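Local coordinates for protein peptidase M3B, oligoendopeptidase F (Enterococcus faecium, PDB 2QR4) that probably hydrolyses peptide bonds in oligopeptides, as a zinc-dependent metallopeptidase of the M3 family, at residues Tyr249-Leu263 against Lys433-His447. Sequence-based numbering, arbitrary orientation.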
ATOM      1  N   TYR A 249     -20.147  -0.094  21.199  1.00 36.73           N
ATOM      2  CA  TYR A 249     -18.708   0.169  21.212  1.00 39.22           C
ATOM      3  C   TYR A 249     -18.340   1.200  22.301  1.00 47.22           C
ATOM      4  O   TYR A 249     -17.373   1.001  23.042  1.00 48.11           O
ATOM      5  CB  TYR A 249     -18.281   0.666  19.831  1.00 35.59           C
ATOM      6  CG  TYR A 249     -16.842   0.430  19.412  1.00 44.47           C
ATOM      7  CD1 TYR A 249     -15.775   1.115  20.016  1.00 38.48           C
ATOM      8  CD2 TYR A 249     -16.552  -0.438  18.361  1.00 41.67           C
ATOM      9  CE1 TYR A 249     -14.449   0.913  19.578  1.00 41.80           C
ATOM     10  CE2 TYR A 249     -15.241  -0.650  17.928  1.00 43.33           C
ATOM     11  CZ  TYR A 249     -14.201   0.021  18.523  1.00 44.87           C
ATOM     12  OH  TYR A 249     -12.926  -0.218  18.050  1.00 44.58           O
ATOM     13  N   ASP A 250     -19.101   2.296  22.399  1.00 41.43           N
ATOM     14  CA  ASP A 250     -18.851   3.320  23.446  1.00 40.74           C
ATOM     15  C   ASP A 250     -18.981   2.733  24.840  1.00 41.97           C
ATOM     16  O   ASP A 250     -18.105   2.907  25.675  1.00 40.02           O
ATOM     17  CB  ASP A 250     -19.808   4.513  23.334  1.00 38.80           C
ATOM     18  CG  ASP A 250     -19.593   5.332  22.067  1.00 45.92           C
ATOM     19  OD1 ASP A 250     -18.468   5.341  21.529  1.00 46.01           O
ATOM     20  OD2 ASP A 250     -20.564   5.974  21.609  1.00 62.80           O
ATOM     21  N   THR A 251     -20.075   2.017  25.078  1.00 38.80           N
ATOM     22  CA  THR A 251     -20.299   1.346  26.350  1.00 43.41           C
ATOM     23  C   THR A 251     -19.135   0.441  26.742  1.00 39.25           C
ATOM     24  O   THR A 251     -18.680   0.474  27.884  1.00 46.53           O
ATOM     25  CB  THR A 251     -21.565   0.508  26.304  1.00 37.36           C
ATOM     26  OG1 THR A 251     -22.686   1.368  26.117  1.00 40.71           O
ATOM     27  CG2 THR A 251     -21.738  -0.255  27.587  1.00 39.30           C
ATOM     28  N   LEU A 252     -18.656  -0.358  25.795  1.00 38.77           N
ATOM     29  CA  LEU A 252     -17.513  -1.241  26.051  1.00 43.56           C
ATOM     30  C   LEU A 252     -16.293  -0.439  26.480  1.00 42.02           C
ATOM     31  O   LEU A 252     -15.713  -0.691  27.538  1.00 44.28           O
ATOM     32  CB  LEU A 252     -17.173  -2.091  24.820  1.00 35.22           C
ATOM     33  CG  LEU A 252     -15.858  -2.867  24.920  1.00 44.78           C
ATOM     34  CD1 LEU A 252     -15.977  -4.099  25.859  1.00 38.62           C
ATOM     35  CD2 LEU A 252     -15.419  -3.283  23.532  1.00 33.66           C
ATOM     36  N   VAL A 253     -15.911   0.540  25.669  1.00 41.35           N
ATOM     37  CA  VAL A 253     -14.727   1.343  25.969  1.00 42.47           C
ATOM     38  C   VAL A 253     -14.858   2.114  27.300  1.00 46.59           C
ATOM     39  O   VAL A 253     -13.906   2.179  28.081  1.00 43.26           O
ATOM     40  CB  VAL A 253     -14.374   2.277  24.780  1.00 43.66           C
ATOM     41  CG1 VAL A 253     -13.289   3.273  25.156  1.00 29.40           C
ATOM     42  CG2 VAL A 253     -13.933   1.442  23.589  1.00 32.29           C
ATOM     43  N   ASP A 254     -16.043   2.662  27.566  1.00 43.91           N
ATOM     44  CA  ASP A 254     -16.294   3.419  28.802  1.00 47.36           C
ATOM     45  C   ASP A 254     -16.294   2.570  30.059  1.00 48.62           C
ATOM     46  O   ASP A 254     -15.721   2.969  31.074  1.00 44.90           O
ATOM     47  CB  ASP A 254     -17.610   4.201  28.726  1.00 47.92           C
ATOM     48  CG  ASP A 254     -17.547   5.332  27.714  1.00 68.16           C
ATOM     49  OD1 ASP A 254     -16.433   5.632  27.232  1.00 73.78           O
ATOM     50  OD2 ASP A 254     -18.603   5.918  27.389  1.00 77.68           O
ATOM     51  N   VAL A 255     -16.961   1.420  30.017  1.00 41.97           N
ATOM     52  CA  VAL A 255     -17.001   0.552  31.194  1.00 36.41           C
ATOM     53  C   VAL A 255     -15.611  -0.019  31.500  1.00 39.01           C
ATOM     54  O   VAL A 255     -15.187  -0.063  32.652  1.00 44.95           O
ATOM     55  CB  VAL A 255     -18.038  -0.575  31.034  1.00 49.87           C
ATOM     56  CG1 VAL A 255     -17.942  -1.551  32.189  1.00 38.46           C
ATOM     57  CG2 VAL A 255     -19.463   0.015  30.928  1.00 37.19           C
ATOM     58  N   VAL A 256     -14.885  -0.417  30.462  1.00 36.91           N
ATOM     59  CA  VAL A 256     -13.534  -0.915  30.651  1.00 38.15           C
ATOM     60  C   VAL A 256     -12.620   0.168  31.223  1.00 40.59           C
ATOM     61  O   VAL A 256     -11.881  -0.082  32.166  1.00 46.23           O
ATOM     62  CB  VAL A 256     -12.947  -1.525  29.360  1.00 44.31           C
ATOM     63  CG1 VAL A 256     -11.470  -1.795  29.537  1.00 32.14           C
ATOM     64  CG2 VAL A 256     -13.683  -2.831  29.003  1.00 33.09           C
ATOM     65  N   ASN A 257     -12.689   1.376  30.675  1.00 45.09           N
ATOM     66  CA  ASN A 257     -11.920   2.497  31.231  1.00 41.67           C
ATOM     67  C   ASN A 257     -12.224   2.802  32.691  1.00 45.26           C
ATOM     68  O   ASN A 257     -11.323   3.105  33.473  1.00 44.28           O
ATOM     69  CB  ASN A 257     -12.071   3.753  30.380  1.00 38.22           C
ATOM     70  CG  ASN A 257     -11.043   3.816  29.276  1.00 41.56           C
ATOM     71  OD1 ASN A 257      -9.954   4.358  29.458  1.00 49.36           O
ATOM     72  ND2 ASN A 257     -11.354   3.201  28.148  1.00 42.86           N
ATOM     73  N   LYS A 258     -13.492   2.695  33.060  1.00 39.47           N
ATOM     74  CA  LYS A 258     -13.909   2.972  34.419  1.00 48.38           C
ATOM     75  C   LYS A 258     -13.426   1.865  35.374  1.00 48.94           C
ATOM     76  O   LYS A 258     -13.314   2.095  36.577  1.00 49.98           O
ATOM     77  CB  LYS A 258     -15.433   3.165  34.464  1.00 43.93           C
ATOM     78  CG  LYS A 258     -16.060   3.209  35.852  1.00 68.07           C
ATOM     79  CD  LYS A 258     -17.594   3.319  35.750  1.00 76.15           C
ATOM     80  CE  LYS A 258     -18.327   2.690  36.947  1.00 79.48           C
ATOM     81  NZ  LYS A 258     -18.356   3.593  38.133  1.00 80.23           N
ATOM     82  N   HIS A 259     -13.102   0.687  34.834  1.00 45.12           N
ATOM     83  CA  HIS A 259     -12.661  -0.444  35.666  1.00 36.62           C
ATOM     84  C   HIS A 259     -11.187  -0.852  35.498  1.00 40.39           C
ATOM     85  O   HIS A 259     -10.801  -1.962  35.872  1.00 46.69           O
ATOM     86  CB  HIS A 259     -13.563  -1.667  35.464  1.00 36.41           C
ATOM     87  CG  HIS A 259     -14.967  -1.452  35.922  1.00 49.53           C
ATOM     88  ND1 HIS A 259     -15.376  -1.724  37.209  1.00 45.37           N
ATOM     89  CD2 HIS A 259     -16.051  -0.960  35.277  1.00 38.81           C
ATOM     90  CE1 HIS A 259     -16.650  -1.409  37.339  1.00 31.67           C
ATOM     91  NE2 HIS A 259     -17.086  -0.949  36.181  1.00 44.52           N
ATOM     92  N   LEU A 260     -10.367   0.036  34.950  1.00 39.66           N
ATOM     93  CA  LEU A 260      -8.932  -0.233  34.819  1.00 38.91           C
ATOM     94  C   LEU A 260      -8.266  -0.510  36.173  1.00 37.55           C
ATOM     95  O   LEU A 260      -7.331  -1.299  36.257  1.00 42.32           O
ATOM     96  CB  LEU A 260      -8.214   0.925  34.103  1.00 32.92           C
ATOM     97  CG  LEU A 260      -8.603   1.090  32.635  1.00 44.12           C
ATOM     98  CD1 LEU A 260      -7.913   2.276  32.046  1.00 31.48           C
ATOM     99  CD2 LEU A 260      -8.291  -0.180  31.826  1.00 31.00           C
ATOM    100  N   PRO A 261      -8.736   0.143  37.241  1.00 45.56           N
ATOM    101  CA  PRO A 261      -8.107  -0.213  38.523  1.00 51.28           C
ATOM    102  C   PRO A 261      -8.132  -1.723  38.834  1.00 50.17           C
ATOM    103  O   PRO A 261      -7.239  -2.207  39.525  1.00 44.82           O
ATOM    104  CB  PRO A 261      -8.927   0.582  39.566  1.00 43.12           C
ATOM    105  CG  PRO A 261      -9.464   1.777  38.786  1.00 40.91           C
ATOM    106  CD  PRO A 261      -9.767   1.192  37.390  1.00 40.99           C
ATOM    107  N   LEU A 262      -9.137  -2.458  38.353  1.00 40.73           N
ATOM    108  CA  LEU A 262      -9.135  -3.919  38.538  1.00 41.28           C
ATOM    109  C   LEU A 262      -7.934  -4.614  37.864  1.00 45.34           C
ATOM    110  O   LEU A 262      -7.295  -5.455  38.488  1.00 40.00           O
ATOM    111  CB  LEU A 262     -10.425  -4.540  38.045  1.00 38.04           C
ATOM    112  CG  LEU A 262     -11.655  -4.167  38.861  1.00 38.39           C
ATOM    113  CD1 LEU A 262     -12.897  -4.769  38.207  1.00 26.91           C
ATOM    114  CD2 LEU A 262     -11.486  -4.636  40.285  1.00 27.57           C
ATOM    115  N   LEU A 263      -7.631  -4.251  36.611  1.00 34.78           N
ATOM    116  CA  LEU A 263      -6.420  -4.715  35.921  1.00 37.84           C
ATOM    117  C   LEU A 263      -5.173  -4.294  36.696  1.00 47.39           C
ATOM    118  O   LEU A 263      -4.253  -5.095  36.890  1.00 49.68           O
ATOM    119  CB  LEU A 263      -6.324  -4.114  34.512  1.00 42.75           C
ATOM    120  CG  LEU A 263      -5.750  -4.914  33.323  1.00 47.82           C
ATOM    121  CD1 LEU A 263      -5.078  -4.004  32.296  1.00 35.90           C
ATOM    122  CD2 LEU A 263      -4.801  -6.009  33.715  1.00 39.15           C
ATOM    123  N   LYS A 433      -8.168 -10.951  31.345  1.00 38.62           N
ATOM    124  CA  LYS A 433      -7.196  -9.926  30.974  1.00 42.28           C
ATOM    125  C   LYS A 433      -6.990  -9.847  29.442  1.00 37.24           C
ATOM    126  O   LYS A 433      -6.914  -8.755  28.867  1.00 50.58           O
ATOM    127  CB  LYS A 433      -5.846 -10.120  31.698  1.00 45.15           C
ATOM    128  CG  LYS A 433      -4.670  -9.302  31.086  1.00 38.06           C
ATOM    129  CD  LYS A 433      -3.303  -9.925  31.385  1.00 57.86           C
ATOM    130  CE  LYS A 433      -2.623 -10.536  30.145  1.00 64.96           C
ATOM    131  NZ  LYS A 433      -2.093  -9.511  29.157  1.00 68.05           N
ATOM    132  N   GLY A 434      -6.888 -10.993  28.786  1.00 42.77           N
ATOM    133  CA  GLY A 434      -6.596 -11.001  27.351  1.00 35.12           C
ATOM    134  C   GLY A 434      -7.793 -10.691  26.463  1.00 45.13           C
ATOM    135  O   GLY A 434      -7.655 -10.066  25.410  1.00 55.14           O
ATOM    136  N   THR A 435      -8.977 -11.120  26.877  1.00 38.77           N
ATOM    137  CA  THR A 435     -10.123 -11.037  26.005  1.00 41.89           C
ATOM    138  C   THR A 435     -10.941  -9.768  26.234  1.00 49.60           C
ATOM    139  O   THR A 435     -11.544  -9.251  25.297  1.00 47.03           O
ATOM    140  CB  THR A 435     -10.993 -12.266  26.151  1.00 40.92           C
ATOM    141  OG1 THR A 435     -10.143 -13.410  26.131  1.00 46.31           O
ATOM    142  CG2 THR A 435     -11.995 -12.367  25.006  1.00 37.23           C
ATOM    143  N   VAL A 436     -10.974  -9.244  27.455  1.00 39.87           N
ATOM    144  CA  VAL A 436     -11.652  -7.957  27.606  1.00 47.12           C
ATOM    145  C   VAL A 436     -10.732  -6.744  27.616  1.00 46.61           C
ATOM    146  O   VAL A 436     -10.895  -5.864  26.776  1.00 48.82           O
ATOM    147  CB  VAL A 436     -12.759  -7.929  28.690  1.00 45.53           C
ATOM    148  CG1 VAL A 436     -12.634  -9.082  29.624  1.00 59.81           C
ATOM    149  CG2 VAL A 436     -12.806  -6.592  29.406  1.00 44.56           C
ATOM    150  N   PHE A 437      -9.757  -6.717  28.524  1.00 38.35           N
ATOM    151  CA  PHE A 437      -8.886  -5.559  28.669  1.00 46.04           C
ATOM    152  C   PHE A 437      -8.001  -5.329  27.441  1.00 46.61           C
ATOM    153  O   PHE A 437      -7.977  -4.228  26.877  1.00 47.77           O
ATOM    154  CB  PHE A 437      -8.052  -5.633  29.970  1.00 40.40           C
ATOM    155  CG  PHE A 437      -8.848  -5.314  31.204  1.00 37.72           C
ATOM    156  CD1 PHE A 437      -9.304  -4.019  31.436  1.00 42.53           C
ATOM    157  CD2 PHE A 437      -9.179  -6.315  32.118  1.00 31.09           C
ATOM    158  CE1 PHE A 437     -10.080  -3.718  32.572  1.00 40.00           C
ATOM    159  CE2 PHE A 437      -9.937  -6.022  33.265  1.00 37.54           C
ATOM    160  CZ  PHE A 437     -10.387  -4.717  33.484  1.00 31.98           C
ATOM    161  N   ARG A 438      -7.287  -6.364  27.025  1.00 35.90           N
ATOM    162  CA  ARG A 438      -6.347  -6.238  25.910  1.00 39.30           C
ATOM    163  C   ARG A 438      -7.063  -5.981  24.563  1.00 44.05           C
ATOM    164  O   ARG A 438      -6.705  -5.066  23.819  1.00 47.14           O
ATOM    165  CB  ARG A 438      -5.444  -7.470  25.874  1.00 36.84           C
ATOM    166  CG  ARG A 438      -4.381  -7.506  24.788  1.00 47.93           C
ATOM    167  CD  ARG A 438      -3.266  -8.485  25.201  1.00 52.26           C
ATOM    168  NE  ARG A 438      -2.402  -8.895  24.091  1.00 55.51           N
ATOM    169  CZ  ARG A 438      -1.427  -8.142  23.572  1.00 62.20           C
ATOM    170  NH1 ARG A 438      -0.710  -8.611  22.567  1.00 54.72           N
ATOM    171  NH2 ARG A 438      -1.173  -6.914  24.034  1.00 42.24           N
ATOM    172  N   GLN A 439      -8.103  -6.750  24.268  1.00 39.51           N
ATOM    173  CA  GLN A 439      -8.834  -6.535  23.028  1.00 36.52           C
ATOM    174  C   GLN A 439      -9.516  -5.178  23.032  1.00 40.07           C
ATOM    175  O   GLN A 439      -9.564  -4.483  22.010  1.00 42.59           O
ATOM    176  CB  GLN A 439      -9.828  -7.654  22.772  1.00 33.55           C
ATOM    177  CG  GLN A 439      -9.169  -9.049  22.695  1.00 33.99           C
ATOM    178  CD  GLN A 439      -7.933  -9.083  21.782  1.00 42.40           C
ATOM    179  OE1 GLN A 439      -6.901  -9.633  22.150  1.00 54.07           O
ATOM    180  NE2 GLN A 439      -8.049  -8.515  20.586  1.00 51.33           N
ATOM    181  N   THR A 440     -10.009  -4.766  24.191  1.00 36.27           N
ATOM    182  CA  THR A 440     -10.617  -3.450  24.268  1.00 44.44           C
ATOM    183  C   THR A 440      -9.585  -2.329  24.110  1.00 40.80           C
ATOM    184  O   THR A 440      -9.871  -1.313  23.485  1.00 44.48           O
ATOM    185  CB  THR A 440     -11.419  -3.292  25.538  1.00 44.67           C
ATOM    186  OG1 THR A 440     -12.484  -4.245  25.504  1.00 44.75           O
ATOM    187  CG2 THR A 440     -11.999  -1.882  25.639  1.00 32.35           C
ATOM    188  N   GLN A 441      -8.388  -2.529  24.667  1.00 40.95           N
ATOM    189  CA  GLN A 441      -7.268  -1.622  24.448  1.00 45.66           C
ATOM    190  C   GLN A 441      -7.075  -1.423  22.937  1.00 51.00           C
ATOM    191  O   GLN A 441      -6.984  -0.288  22.452  1.00 40.42           O
ATOM    192  CB  GLN A 441      -5.983  -2.190  25.067  1.00 38.38           C
ATOM    193  CG  GLN A 441      -4.768  -1.214  25.063  1.00 42.93           C
ATOM    194  CD  GLN A 441      -3.485  -1.867  25.582  1.00 47.83           C
ATOM    195  OE1 GLN A 441      -3.516  -2.940  26.181  1.00 57.04           O
ATOM    196  NE2 GLN A 441      -2.353  -1.234  25.328  1.00 44.94           N
ATOM    197  N   PHE A 442      -7.028  -2.542  22.213  1.00 41.66           N
ATOM    198  CA  PHE A 442      -6.871  -2.539  20.770  1.00 44.21           C
ATOM    199  C   PHE A 442      -8.043  -1.805  20.133  1.00 46.46           C
ATOM    200  O   PHE A 442      -7.846  -1.008  19.220  1.00 46.68           O
ATOM    201  CB  PHE A 442      -6.770  -3.976  20.210  1.00 41.30           C
ATOM    202  CG  PHE A 442      -5.503  -4.717  20.608  1.00 39.65           C
ATOM    203  CD1 PHE A 442      -4.401  -4.038  21.103  1.00 39.61           C
ATOM    204  CD2 PHE A 442      -5.405  -6.094  20.430  1.00 44.91           C
ATOM    205  CE1 PHE A 442      -3.238  -4.717  21.456  1.00 44.12           C
ATOM    206  CE2 PHE A 442      -4.245  -6.785  20.773  1.00 47.05           C
ATOM    207  CZ  PHE A 442      -3.153  -6.091  21.291  1.00 45.55           C
ATOM    208  N   ALA A 443      -9.261  -2.063  20.620  1.00 41.03           N
ATOM    209  CA  ALA A 443     -10.445  -1.450  20.024  1.00 38.75           C
ATOM    210  C   ALA A 443     -10.422   0.052  20.199  1.00 41.24           C
ATOM    211  O   ALA A 443     -10.858   0.799  19.312  1.00 41.56           O
ATOM    212  CB  ALA A 443     -11.740  -2.040  20.588  1.00 33.03           C
ATOM    213  N   GLU A 444      -9.915   0.486  21.348  1.00 42.19           N
ATOM    214  CA  GLU A 444      -9.795   1.905  21.654  1.00 47.48           C
ATOM    215  C   GLU A 444      -8.756   2.562  20.745  1.00 48.18           C
ATOM    216  O   GLU A 444      -8.986   3.658  20.229  1.00 46.14           O
ATOM    217  CB  GLU A 444      -9.454   2.128  23.136  1.00 39.39           C
ATOM    218  CG  GLU A 444      -9.539   3.608  23.581  1.00 42.39           C
ATOM    219  CD  GLU A 444      -9.398   3.807  25.102  1.00 51.46           C
ATOM    220  OE1 GLU A 444      -9.436   2.826  25.876  1.00 49.74           O
ATOM    221  OE2 GLU A 444      -9.259   4.964  25.534  1.00 52.18           O
ATOM    222  N   PHE A 445      -7.627   1.885  20.529  1.00 42.69           N
ATOM    223  CA  PHE A 445      -6.597   2.418  19.648  1.00 36.38           C
ATOM    224  C   PHE A 445      -7.084   2.437  18.208  1.00 39.08           C
ATOM    225  O   PHE A 445      -6.866   3.406  17.478  1.00 43.84           O
ATOM    226  CB  PHE A 445      -5.296   1.630  19.765  1.00 40.60           C
ATOM    227  CG  PHE A 445      -4.100   2.360  19.219  1.00 37.50           C
ATOM    228  CD1 PHE A 445      -3.647   3.521  19.826  1.00 39.72           C
ATOM    229  CD2 PHE A 445      -3.432   1.890  18.088  1.00 38.97           C
ATOM    230  CE1 PHE A 445      -2.551   4.206  19.320  1.00 36.98           C
ATOM    231  CE2 PHE A 445      -2.330   2.562  17.578  1.00 39.11           C
ATOM    232  CZ  PHE A 445      -1.888   3.722  18.192  1.00 31.92           C
ATOM    233  N   GLU A 446      -7.762   1.381  17.788  1.00 39.00           N
ATOM    234  CA  GLU A 446      -8.279   1.359  16.421  1.00 42.80           C
ATOM    235  C   GLU A 446      -9.162   2.565  16.160  1.00 43.36           C
ATOM    236  O   GLU A 446      -9.010   3.248  15.148  1.00 49.75           O
ATOM    237  CB  GLU A 446      -9.031   0.071  16.114  1.00 35.29           C
ATOM    238  CG  GLU A 446      -9.607   0.025  14.710  1.00 41.47           C
ATOM    239  CD  GLU A 446     -10.082  -1.377  14.299  1.00 49.16           C
ATOM    240  OE1 GLU A 446     -10.359  -2.211  15.189  1.00 47.57           O
ATOM    241  OE2 GLU A 446     -10.184  -1.642  13.079  1.00 44.12           O
ATOM    242  N   HIS A 447     -10.068   2.850  17.088  1.00 45.09           N
ATOM    243  CA  HIS A 447     -10.974   3.968  16.895  1.00 42.85           C
ATOM    244  C   HIS A 447     -10.208   5.284  16.922  1.00 43.23           C
ATOM    245  O   HIS A 447     -10.473   6.178  16.116  1.00 50.67           O
ATOM    246  CB  HIS A 447     -12.097   3.970  17.931  1.00 37.12           C
ATOM    247  CG  HIS A 447     -13.226   4.884  17.579  1.00 41.19           C
ATOM    248  ND1 HIS A 447     -13.782   5.765  18.481  1.00 36.89           N
ATOM    249  CD2 HIS A 447     -13.890   5.069  16.413  1.00 38.55           C
ATOM    250  CE1 HIS A 447     -14.752   6.442  17.894  1.00 37.32           C
ATOM    251  NE2 HIS A 447     -14.838   6.039  16.638  1.00 48.50           N
TER
HETATM  252  O   HOH W   1     -12.643  -2.689  17.086  1.00 31.13           O
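Phe-437 lays its ring against the kink where helix 246-258 gives way to helix 260-274. Leu-263 covers one face of the ring in a CH-pi contact, its CG 4.0 Å from the Phe-437 ring centroid and set toward the rim. Val-256 and Leu-260 both reach the CD1-CE1 bond obliquely, from opposite sides of the ring plane, with Leu-260 on the side of Leu-263; Val-256 CG1 comes to 3.6 Å from CD1 of Phe-437. The other methyl of Val-256, CG2, meets CG2 of Val-436 at 3.9 Å and also rests on the Thr-440 methyl. That methyl faces the valine because Thr-440 CG2 stands anti to the backbone N; OG1, on the other branch, bonds to Val-436 O within its own helix and to Ser-506, while the end of Leu-252 packs against it.

In this largely helical M3-family fold segment 249-258 runs at 122° to segment 433-447, their axes 10.0 Å apart at closest approach. Helix 557-579 adds Met-563 beside Val-256, and helix 503-520 sets Phe-503 against Ala-443.

Beyond Thr-440 the contact turns polar, with two hydrogen bonds across it. Tyr-249 OH donates to Ala-443 O at 2.6 Å, the carbonyl oxygen lying at the ring edge. Tyr-249 OH and His-447 N reach this oxygen from opposite faces of the carbonyl plane. A water donates to both Tyr-249 OH and Glu-446 OE1; Glu-446 OE2 is held by Tyr-500 N. The amide of Asn-257 spends both ND2 hydrogens in its own plane, on Val-253 O and, 3.0 Å away and nearly straight (172°), on Glu-444 OE1, which it meets from above the carboxylate plane. Extended Glu-444 also reaches Tyr-475 through OE1, and Lys-474 NZ hydrogen-bonds Asn-257 OD1 and forms a salt bridge with Glu-444 OE2.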